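Local coordinates for protein proteasome accessory factor B/C (PafBC) (Paenarthrobacter aurescens, PDB 6SJ9) that regulates transcription in the bacterial DNA damage response, probably binding DNA through its winged helix-turn-helix domains, at residues P141-A146 with L288-A293; T248-K253 with S273-I278; G296-V301 with R652-A657. All coordinates share one frame; numbering follows the deposited sequence.

Contact 1 (P141-A146 with L288-A293)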
loop_
_atom_site.group_PDB
_atom_site.type_symbol
_atom_site.label_atom_id
_atom_site.label_comp_id
_atom_site.label_asym_id
_atom_site.label_seq_id
_atom_site.Cartn_x
_atom_site.Cartn_y
_atom_site.Cartn_z
ATOM N N PRO A 141 -8.305 -6.580 -1.822
ATOM C CA PRO A 141 -7.474 -7.391 -0.925
ATOM C C PRO A 141 -6.013 -7.321 -1.346
ATOM O O PRO A 141 -5.679 -7.218 -2.524
ATOM C CB PRO A 141 -8.041 -8.801 -1.092
ATOM C CG PRO A 141 -9.447 -8.558 -1.543
ATOM C CD PRO A 141 -9.407 -7.363 -2.401
ATOM N N ARG A 142 -5.136 -7.340 -0.372
ATOM C CA ARG A 142 -3.724 -7.185 -0.660
ATOM C C ARG A 142 -3.127 -8.570 -0.879
ATOM O O ARG A 142 -3.096 -9.403 0.038
ATOM C CB ARG A 142 -3.025 -6.435 0.468
ATOM C CG ARG A 142 -1.616 -6.066 0.076
ATOM C CD ARG A 142 -1.645 -4.929 -0.912
ATOM N NE ARG A 142 -1.887 -3.649 -0.263
ATOM C CZ ARG A 142 -1.090 -2.598 -0.415
ATOM N NH1 ARG A 142 -1.368 -1.459 0.200
ATOM N NH2 ARG A 142 0.004 -2.706 -1.167
ATOM N N ILE A 143 -2.704 -8.830 -2.105
ATOM C CA ILE A 143 -2.112 -10.097 -2.468
ATOM C C ILE A 143 -0.622 -9.898 -2.510
ATOM O O ILE A 143 -0.121 -9.125 -3.325
ATOM C CB ILE A 143 -2.605 -10.621 -3.808
ATOM C CG1 ILE A 143 -4.135 -10.613 -3.851
ATOM C CG2 ILE A 143 -1.972 -12.031 -4.019
ATOM C CD1 ILE A 143 -4.803 -11.612 -2.998
ATOM N N LYS A 144 0.102 -10.532 -1.610
ATOM C CA LYS A 144 1.530 -10.296 -1.598
ATOM C C LYS A 144 2.226 -11.616 -1.360
ATOM O O LYS A 144 1.603 -12.563 -0.880
ATOM C CB LYS A 144 1.850 -9.236 -0.534
ATOM C CG LYS A 144 1.669 -9.699 0.856
ATOM C CD LYS A 144 2.510 -8.889 1.837
ATOM C CE LYS A 144 1.599 -8.304 2.906
ATOM N NZ LYS A 144 1.307 -6.826 2.799
ATOM N N PRO A 145 3.492 -11.742 -1.754
ATOM C CA PRO A 145 4.213 -12.979 -1.446
ATOM C C PRO A 145 4.368 -13.065 0.062
ATOM O O PRO A 145 4.537 -12.047 0.732
ATOM C CB PRO A 145 5.559 -12.797 -2.149
ATOM C CG PRO A 145 5.762 -11.301 -2.159
ATOM C CD PRO A 145 4.351 -10.753 -2.425
ATOM N N ALA A 146 4.270 -14.281 0.582
ATOM C CA ALA A 146 4.416 -14.560 2.008
ATOM C C ALA A 146 5.723 -13.998 2.576
ATOM O O ALA A 146 6.802 -14.225 2.020
ATOM C CB ALA A 146 4.374 -16.073 2.226
ATOM N N LEU A 288 -6.126 -15.196 -8.008
ATOM C CA LEU A 288 -7.561 -14.913 -7.978
ATOM C C LEU A 288 -8.244 -15.604 -6.805
ATOM O O LEU A 288 -9.133 -15.029 -6.183
ATOM C CB LEU A 288 -8.231 -15.340 -9.286
ATOM C CG LEU A 288 -9.695 -14.948 -9.401
ATOM C CD1 LEU A 288 -9.817 -13.450 -9.128
ATOM C CD2 LEU A 288 -10.268 -15.266 -10.785
ATOM N N ALA A 289 -7.833 -16.832 -6.478
ATOM C CA ALA A 289 -8.515 -17.564 -5.409
ATOM C C ALA A 289 -8.307 -16.898 -4.056
ATOM O O ALA A 289 -9.232 -16.857 -3.229
ATOM C CB ALA A 289 -8.039 -19.020 -5.342
ATOM N N GLU A 290 -7.100 -16.394 -3.799
ATOM C CA GLU A 290 -6.880 -15.667 -2.559
ATOM C C GLU A 290 -7.781 -14.449 -2.499
ATOM O O GLU A 290 -8.390 -14.183 -1.473
ATOM C CB GLU A 290 -5.408 -15.274 -2.408
ATOM C CG GLU A 290 -5.158 -14.525 -1.087
ATOM C CD GLU A 290 -3.681 -14.228 -0.827
ATOM O OE1 GLU A 290 -2.849 -14.748 -1.574
ATOM O OE2 GLU A 290 -3.355 -13.464 0.117
ATOM N N GLU A 291 -7.912 -13.718 -3.603
ATOM C CA GLU A 291 -8.807 -12.573 -3.603
ATOM C C GLU A 291 -10.246 -13.013 -3.334
ATOM O O GLU A 291 -10.940 -12.437 -2.482
ATOM C CB GLU A 291 -8.717 -11.816 -4.940
ATOM C CG GLU A 291 -9.701 -10.652 -4.982
ATOM C CD GLU A 291 -9.818 -10.014 -6.351
ATOM O OE1 GLU A 291 -9.055 -10.406 -7.250
ATOM O OE2 GLU A 291 -10.713 -9.158 -6.548
ATOM N N LEU A 292 -10.705 -14.048 -4.032
ATOM C CA LEU A 292 -12.107 -14.455 -3.904
ATOM C C LEU A 292 -12.415 -15.060 -2.540
ATOM O O LEU A 292 -13.445 -14.752 -1.955
ATOM C CB LEU A 292 -12.478 -15.413 -5.030
ATOM C CG LEU A 292 -12.386 -14.851 -6.455
ATOM C CD1 LEU A 292 -12.777 -15.920 -7.456
ATOM C CD2 LEU A 292 -13.299 -13.624 -6.651
ATOM N N ALA A 293 -11.477 -15.799 -1.956
ATOM C CA ALA A 293 -11.667 -16.323 -0.600
ATOM C C ALA A 293 -11.862 -15.201 0.406
ATOM O O ALA A 293 -12.594 -15.374 1.396
ATOM C CB ALA A 293 -10.430 -17.120 -0.165
HETATM O O HOH W 1 -1.271 -11.945 0.386
#
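Helix 285-294 of the first ferredoxin-like WCX domain presents Glu290 and Glu291 to Ile143 and Pro141, which lie in the irregular loop leading to helix 147-159. Ile143 and Glu290 reach toward each other tip to tip: the methyl CD1 of Ile143 lies 3.5 Å from Glu290 CG, and Ile143 CG2 comes to 3.8 Å from Glu290 OE1. Glu290 CG, anti to the backbone N (chi1 -179°), is set against Ile143 CD1, and the chain beyond it is extended. The apolar shaft of Glu291 does the touching on its side, with CG 4.0 Å from Pro141 CG, while its carboxylate turns to Tyr295 and Lys262. No direct hydrogen bond joins 141-146 to 288-293. One water lies within reach of Glu290 OE2, Lys144 N and Arg142 O, and Gln634 forms a second bridge, its NE2 bonded to both Glu290 OE2 and Arg142 O. An alanine in place of Glu290 would probably open a gap beside Ile143 CD1 and leave the water and Gln634 NE2 without their carboxylate mate. That water sits 2.6 Å from Glu290 OE2 and accepts a hydrogen bond from Lys144 N at 2.8 Å.

Contact 2 (T248-K253 with S273-I278)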
loop_
_atom_site.group_PDB
_atom_site.type_symbol
_atom_site.label_atom_id
_atom_site.label_comp_id
_atom_site.label_asym_id
_atom_site.label_seq_id
_atom_site.Cartn_x
_atom_site.Cartn_y
_atom_site.Cartn_z
ATOM N N THR A 248 -15.780 -17.416 -14.224
ATOM C CA THR A 248 -17.219 -17.170 -14.174
ATOM C C THR A 248 -17.645 -17.167 -12.709
ATOM O O THR A 248 -17.452 -18.161 -11.994
ATOM C CB THR A 248 -17.995 -18.216 -14.972
ATOM O OG1 THR A 248 -17.425 -18.330 -16.283
ATOM C CG2 THR A 248 -19.452 -17.801 -15.135
ATOM N N LEU A 249 -18.196 -16.040 -12.258
ATOM C CA LEU A 249 -18.452 -15.809 -10.848
ATOM C C LEU A 249 -19.895 -15.378 -10.644
ATOM O O LEU A 249 -20.447 -14.614 -11.446
ATOM C CB LEU A 249 -17.507 -14.738 -10.291
ATOM C CG LEU A 249 -16.015 -14.930 -10.558
ATOM C CD1 LEU A 249 -15.245 -13.725 -10.003
ATOM C CD2 LEU A 249 -15.469 -16.254 -9.995
ATOM N N VAL A 250 -20.505 -15.885 -9.576
ATOM C CA VAL A 250 -21.782 -15.390 -9.080
ATOM C C VAL A 250 -21.498 -14.595 -7.818
ATOM O O VAL A 250 -20.952 -15.145 -6.857
ATOM C CB VAL A 250 -22.773 -16.528 -8.804
ATOM C CG1 VAL A 250 -23.977 -15.974 -8.106
ATOM C CG2 VAL A 250 -23.173 -17.215 -10.096
ATOM N N ILE A 251 -21.919 -13.327 -7.805
ATOM C CA ILE A 251 -21.644 -12.384 -6.728
ATOM C C ILE A 251 -22.929 -11.694 -6.279
ATOM O O ILE A 251 -23.861 -11.503 -7.064
ATOM C CB ILE A 251 -20.623 -11.311 -7.158
ATOM C CG1 ILE A 251 -21.181 -10.501 -8.326
ATOM C CG2 ILE A 251 -19.309 -11.937 -7.571
ATOM C CD1 ILE A 251 -20.273 -9.370 -8.734
ATOM N N ASP A 252 -22.985 -11.343 -4.995
ATOM C CA ASP A 252 -24.116 -10.597 -4.451
ATOM C C ASP A 252 -24.209 -9.219 -5.104
ATOM O O ASP A 252 -23.199 -8.529 -5.293
ATOM C CB ASP A 252 -23.965 -10.431 -2.942
ATOM C CG ASP A 252 -23.995 -11.753 -2.202
ATOM O OD1 ASP A 252 -24.189 -12.801 -2.855
ATOM O OD2 ASP A 252 -23.809 -11.745 -0.968
ATOM N N LYS A 253 -25.432 -8.797 -5.412
ATOM C CA LYS A 253 -25.641 -7.472 -5.980
ATOM C C LYS A 253 -25.177 -6.383 -5.028
ATOM O O LYS A 253 -25.215 -6.539 -3.808
ATOM C CB LYS A 253 -27.114 -7.267 -6.312
ATOM C CG LYS A 253 -27.551 -8.035 -7.532
ATOM C CD LYS A 253 -28.950 -7.698 -7.929
ATOM C CE LYS A 253 -29.331 -8.399 -9.230
ATOM N NZ LYS A 253 -29.061 -7.573 -10.448
ATOM N N SER A 273 -31.767 -14.978 -6.459
ATOM C CA SER A 273 -32.205 -13.593 -6.426
ATOM C C SER A 273 -31.103 -12.724 -5.824
ATOM O O SER A 273 -30.313 -13.170 -4.987
ATOM C CB SER A 273 -33.500 -13.467 -5.611
ATOM O OG SER A 273 -34.576 -14.113 -6.261
ATOM N N GLY A 274 -31.036 -11.475 -6.277
ATOM C CA GLY A 274 -30.074 -10.535 -5.736
ATOM C C GLY A 274 -28.621 -10.866 -5.992
ATOM O O GLY A 274 -27.751 -10.383 -5.259
ATOM N N ARG A 275 -28.321 -11.662 -7.023
ATOM C CA ARG A 275 -26.941 -11.983 -7.365
ATOM C C ARG A 275 -26.756 -11.824 -8.870
ATOM O O ARG A 275 -27.663 -12.080 -9.660
ATOM C CB ARG A 275 -26.536 -13.430 -6.938
ATOM C CG ARG A 275 -26.576 -13.713 -5.428
ATOM C CD ARG A 275 -25.890 -15.032 -5.070
ATOM N NE ARG A 275 -24.617 -14.789 -4.390
ATOM C CZ ARG A 275 -23.726 -15.725 -4.047
ATOM N NH1 ARG A 275 -23.929 -17.012 -4.325
ATOM N NH2 ARG A 275 -22.604 -15.362 -3.411
ATOM N N ASP A 276 -25.539 -11.464 -9.250
ATOM C CA ASP A 276 -25.104 -11.262 -10.619
ATOM C C ASP A 276 -24.175 -12.384 -11.052
ATOM O O ASP A 276 -23.514 -13.026 -10.231
ATOM C CB ASP A 276 -24.346 -9.936 -10.749
ATOM C CG ASP A 276 -25.237 -8.729 -10.577
ATOM O OD1 ASP A 276 -26.419 -8.801 -10.971
ATOM O OD2 ASP A 276 -24.737 -7.707 -10.049
ATOM N N ARG A 277 -24.082 -12.579 -12.359
ATOM C CA ARG A 277 -23.107 -13.499 -12.919
ATOM C C ARG A 277 -22.150 -12.668 -13.763
ATOM O O ARG A 277 -22.559 -12.086 -14.770
ATOM C CB ARG A 277 -23.810 -14.589 -13.735
ATOM C CG ARG A 277 -22.921 -15.620 -14.385
ATOM C CD ARG A 277 -23.759 -16.510 -15.286
ATOM N NE ARG A 277 -23.024 -17.650 -15.839
ATOM C CZ ARG A 277 -22.502 -17.714 -17.061
ATOM N NH1 ARG A 277 -21.869 -18.818 -17.448
ATOM N NH2 ARG A 277 -22.601 -16.683 -17.891
ATOM N N ILE A 278 -20.874 -12.630 -13.372
ATOM C CA ILE A 278 -19.874 -11.870 -14.111
ATOM C C ILE A 278 -18.772 -12.805 -14.572
ATOM O O ILE A 278 -18.556 -13.884 -14.016
ATOM C CB ILE A 278 -19.257 -10.717 -13.290
ATOM C CG1 ILE A 278 -18.485 -11.269 -12.082
ATOM C CG2 ILE A 278 -20.292 -9.731 -12.895
ATOM C CD1 ILE A 278 -17.637 -10.222 -11.362
#
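Over one face of the Arg277 guanidinium lies the methyl CG2 of Thr248, 3.3 Å above the plane and displaced toward the rim, in van der Waals contact with the flat group. Over one face of the Arg275 guanidinium lies Val250 O, also off centre, whereas Asp252 OD1 comes to the edge. There a salt bridge forms: Arg275 NE donates to Asp252 OD1, with OD1 21° out of the guanidinium plane, and NH2 adds a weak bond to the same oxygen. The modelled NE to OD1 distance of 2.5 Å is unusually short for a 2.20 Å structure and says nothing of the strength of the bond. The carboxylate and guanidinium planes stand 55° apart. The bend at chi3 of Arg275 (108°) places NE for this bond. Asp252 OD2 is taken by His298, and Arg275 NH2 also bonds Gln661 OE1.

A second salt bridge joins Lys253 NZ to the syn side of Asp276 OD1 at 3.0 Å. Each partner has a further mate, Asp268 for Lys253 and Arg260 for Asp276. From this polar end, where Lys253 N bonds Gly274 O, the backbone ladder runs toward Thr248 and Arg277: Ile251 with Asp276 and Leu249 with Ile278 are antiparallel hydrogen-bonded pairs, and Leu249 N to Ile278 O measures 2.8 Å. Leu249, Ile251 and Ile278 share one face, where Ile251 CD1 meets Ile278 CD1 at 3.8 Å and all three side chains touch Leu259 of helix 257-261. This pairing of the two central strands, in a sheet ordered 2-3-1-4 and backed by helices, is the core of a ferredoxin-like fold.

Contact 3 (G296-V301 with R652-A657)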
loop_
_atom_site.group_PDB
_atom_site.type_symbol
_atom_site.label_atom_id
_atom_site.label_comp_id
_atom_site.label_asym_id
_atom_site.label_seq_id
_atom_site.Cartn_x
_atom_site.Cartn_y
_atom_site.Cartn_z
ATOM N N GLY A 296 -15.463 -14.328 0.844
ATOM C CA GLY A 296 -16.344 -15.274 1.513
ATOM C C GLY A 296 -17.651 -15.636 0.810
ATOM O O GLY A 296 -17.672 -16.132 -0.325
ATOM N N PRO A 297 -18.777 -15.470 1.518
ATOM C CA PRO A 297 -20.072 -15.822 0.915
ATOM C C PRO A 297 -20.543 -14.839 -0.146
ATOM O O PRO A 297 -21.495 -15.153 -0.846
ATOM C CB PRO A 297 -21.023 -15.829 2.114
ATOM C CG PRO A 297 -20.440 -14.763 2.999
ATOM C CD PRO A 297 -18.941 -14.882 2.863
ATOM N N HIS A 298 -19.890 -13.691 -0.328
ATOM C CA HIS A 298 -20.322 -12.761 -1.367
ATOM C C HIS A 298 -20.037 -13.247 -2.782
ATOM O O HIS A 298 -20.465 -12.597 -3.733
ATOM C CB HIS A 298 -19.658 -11.408 -1.165
ATOM C CG HIS A 298 -20.055 -10.722 0.099
ATOM N ND1 HIS A 298 -21.273 -10.943 0.718
ATOM C CD2 HIS A 298 -19.391 -9.828 0.875
ATOM C CE1 HIS A 298 -21.341 -10.207 1.816
ATOM N NE2 HIS A 298 -20.214 -9.519 1.931
ATOM N N VAL A 299 -19.354 -14.368 -2.954
ATOM C CA VAL A 299 -18.986 -14.844 -4.280
ATOM C C VAL A 299 -18.985 -16.361 -4.265
ATOM O O VAL A 299 -18.641 -16.994 -3.261
ATOM C CB VAL A 299 -17.612 -14.266 -4.739
ATOM C CG1 VAL A 299 -16.452 -14.654 -3.773
ATOM C CG2 VAL A 299 -17.280 -14.707 -6.164
ATOM N N LYS A 300 -19.389 -16.930 -5.387
ATOM C CA LYS A 300 -19.218 -18.339 -5.685
ATOM C C LYS A 300 -18.539 -18.455 -7.036
ATOM O O LYS A 300 -18.948 -17.788 -7.992
ATOM C CB LYS A 300 -20.568 -19.092 -5.730
ATOM C CG LYS A 300 -20.423 -20.549 -6.130
ATOM C CD LYS A 300 -21.803 -21.175 -6.367
ATOM C CE LYS A 300 -21.753 -22.678 -6.603
ATOM N NZ LYS A 300 -23.123 -23.225 -6.986
ATOM N N VAL A 301 -17.469 -19.234 -7.100
ATOM C CA VAL A 301 -16.854 -19.570 -8.379
ATOM C C VAL A 301 -17.729 -20.627 -9.045
ATOM O O VAL A 301 -17.936 -21.710 -8.484
ATOM C CB VAL A 301 -15.425 -20.099 -8.193
ATOM C CG1 VAL A 301 -14.849 -20.541 -9.534
ATOM C CG2 VAL A 301 -14.531 -19.064 -7.547
ATOM N N ARG A 652 -16.030 -17.688 12.007
ATOM C CA ARG A 652 -16.365 -19.046 11.585
ATOM C C ARG A 652 -17.675 -19.090 10.807
ATOM O O ARG A 652 -17.830 -19.914 9.895
ATOM C CB ARG A 652 -16.428 -19.995 12.799
ATOM C CG ARG A 652 -16.799 -21.468 12.447
ATOM C CD ARG A 652 -15.862 -21.999 11.363
ATOM N NE ARG A 652 -16.052 -23.403 11.028
ATOM C CZ ARG A 652 -15.526 -24.416 11.714
ATOM N NH1 ARG A 652 -14.770 -24.157 12.777
ATOM N NH2 ARG A 652 -15.753 -25.678 11.340
ATOM N N ALA A 653 -18.632 -18.230 11.150
ATOM C CA ALA A 653 -19.892 -18.210 10.409
ATOM C C ALA A 653 -19.697 -17.665 8.987
ATOM O O ALA A 653 -20.294 -18.180 8.019
ATOM C CB ALA A 653 -20.929 -17.398 11.191
ATOM N N TRP A 654 -18.843 -16.637 8.842
ATOM C CA TRP A 654 -18.485 -16.133 7.515
ATOM C C TRP A 654 -17.896 -17.252 6.666
ATOM O O TRP A 654 -18.385 -17.529 5.559
ATOM C CB TRP A 654 -17.518 -14.966 7.695
ATOM C CG TRP A 654 -16.784 -14.436 6.502
ATOM C CD1 TRP A 654 -15.539 -14.786 6.089
ATOM C CD2 TRP A 654 -17.210 -13.373 5.645
ATOM N NE1 TRP A 654 -15.173 -14.034 4.994
ATOM C CE2 TRP A 654 -16.183 -13.158 4.705
ATOM C CE3 TRP A 654 -18.379 -12.612 5.554
ATOM C CZ2 TRP A 654 -16.285 -12.212 3.693
ATOM C CZ3 TRP A 654 -18.480 -11.676 4.560
ATOM C CH2 TRP A 654 -17.429 -11.474 3.637
ATOM N N ILE A 655 -16.913 -17.978 7.222
ATOM C CA ILE A 655 -16.291 -19.095 6.502
ATOM C C ILE A 655 -17.328 -20.182 6.202
ATOM O O ILE A 655 -17.403 -20.706 5.081
ATOM C CB ILE A 655 -15.110 -19.670 7.309
ATOM C CG1 ILE A 655 -13.979 -18.641 7.457
ATOM C CG2 ILE A 655 -14.595 -20.945 6.656
ATOM C CD1 ILE A 655 -12.960 -18.978 8.527
ATOM N N ASP A 656 -18.123 -20.565 7.211
ATOM C CA ASP A 656 -19.118 -21.613 6.982
ATOM C C ASP A 656 -20.120 -21.188 5.926
ATOM O O ASP A 656 -20.431 -21.957 5.010
ATOM C CB ASP A 656 -19.836 -21.999 8.280
ATOM C CG ASP A 656 -18.951 -22.796 9.221
ATOM O OD1 ASP A 656 -17.839 -23.182 8.782
ATOM O OD2 ASP A 656 -19.368 -23.029 10.385
ATOM N N ALA A 657 -20.618 -19.954 6.019
ATOM C CA ALA A 657 -21.532 -19.473 4.986
ATOM C C ALA A 657 -20.871 -19.525 3.599
ATOM O O ALA A 657 -21.502 -19.915 2.610
ATOM C CB ALA A 657 -21.984 -18.051 5.342
#
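Trp654 and Pro297 carry the contact, and Ala657 extends it one helical turn further on. The rotation of Trp654 about CB-CG (chi2 -95°) turns the indole plane so that one face meets Gly296 and Pro297. Pro297 CD stands over the six-membered ring, 3.4 Å from its centroid and only 7° off the ring normal, which is the geometry of a CH-pi contact. Pro297 CG also lies 3.9 Å from Trp654 CE3, and Pro297 CB meets Ala657 CB at 4.0 Å. Pro297 thus touches the indole face with CD and the Ala657 methyl with CB.

Gly296 lies over the face that Pro297 CD touches, its CA 3.4 Å above the indole plane toward the rim. A side chain could hardly be accommodated here, since a CB placed on Gly296 would clash with Trp654 CE2, and the residue leaves helix 285-294 with positive phi. The far edge of the indole is turned to His298. The pair is T-shaped, the edge of Trp654 toward the face of His298, with centroids 5.2 Å apart and planes at 88°; Trp654 CH2 is 3.8 Å from His298 CD2. His298 ND1 is hydrogen-bonded to Asp252, and Trp654 NE1 to Ser633 OG, so both rings have polar partners elsewhere. No hydrogen bond crosses between the segments. The contact is an interface between the two WCX domains: the turn between the second helix and last strand of one ferredoxin-like fold docks against the C-terminal helix 645-659 of the other.

In the fold
All three contacts involve the first WCX domain, and their centres lie about 20 Å (1 to 2), 15 Å (1 to 3) and 14 Å (2 to 3) apart. Leu292, on the helix of contact 1, ties it to the others: its CD1 is 3.7 Å from Leu249 CD2 of contact 2 and 3.6 Å from Val301 CG2 of contact 3. Contacts 2 and 3 share one sheet, where Val250 O and Lys300 N, 2.8 Å apart, are a probable hydrogen bond between neighbouring strands. Contact 3 meets helix 645-659 of the second WCX domain directly, while contact 1 reaches that domain through Gln634. The potassium site, formed by Leu16, Thr18, Ile81, Lys83 and Ser85, includes no residue of these contacts.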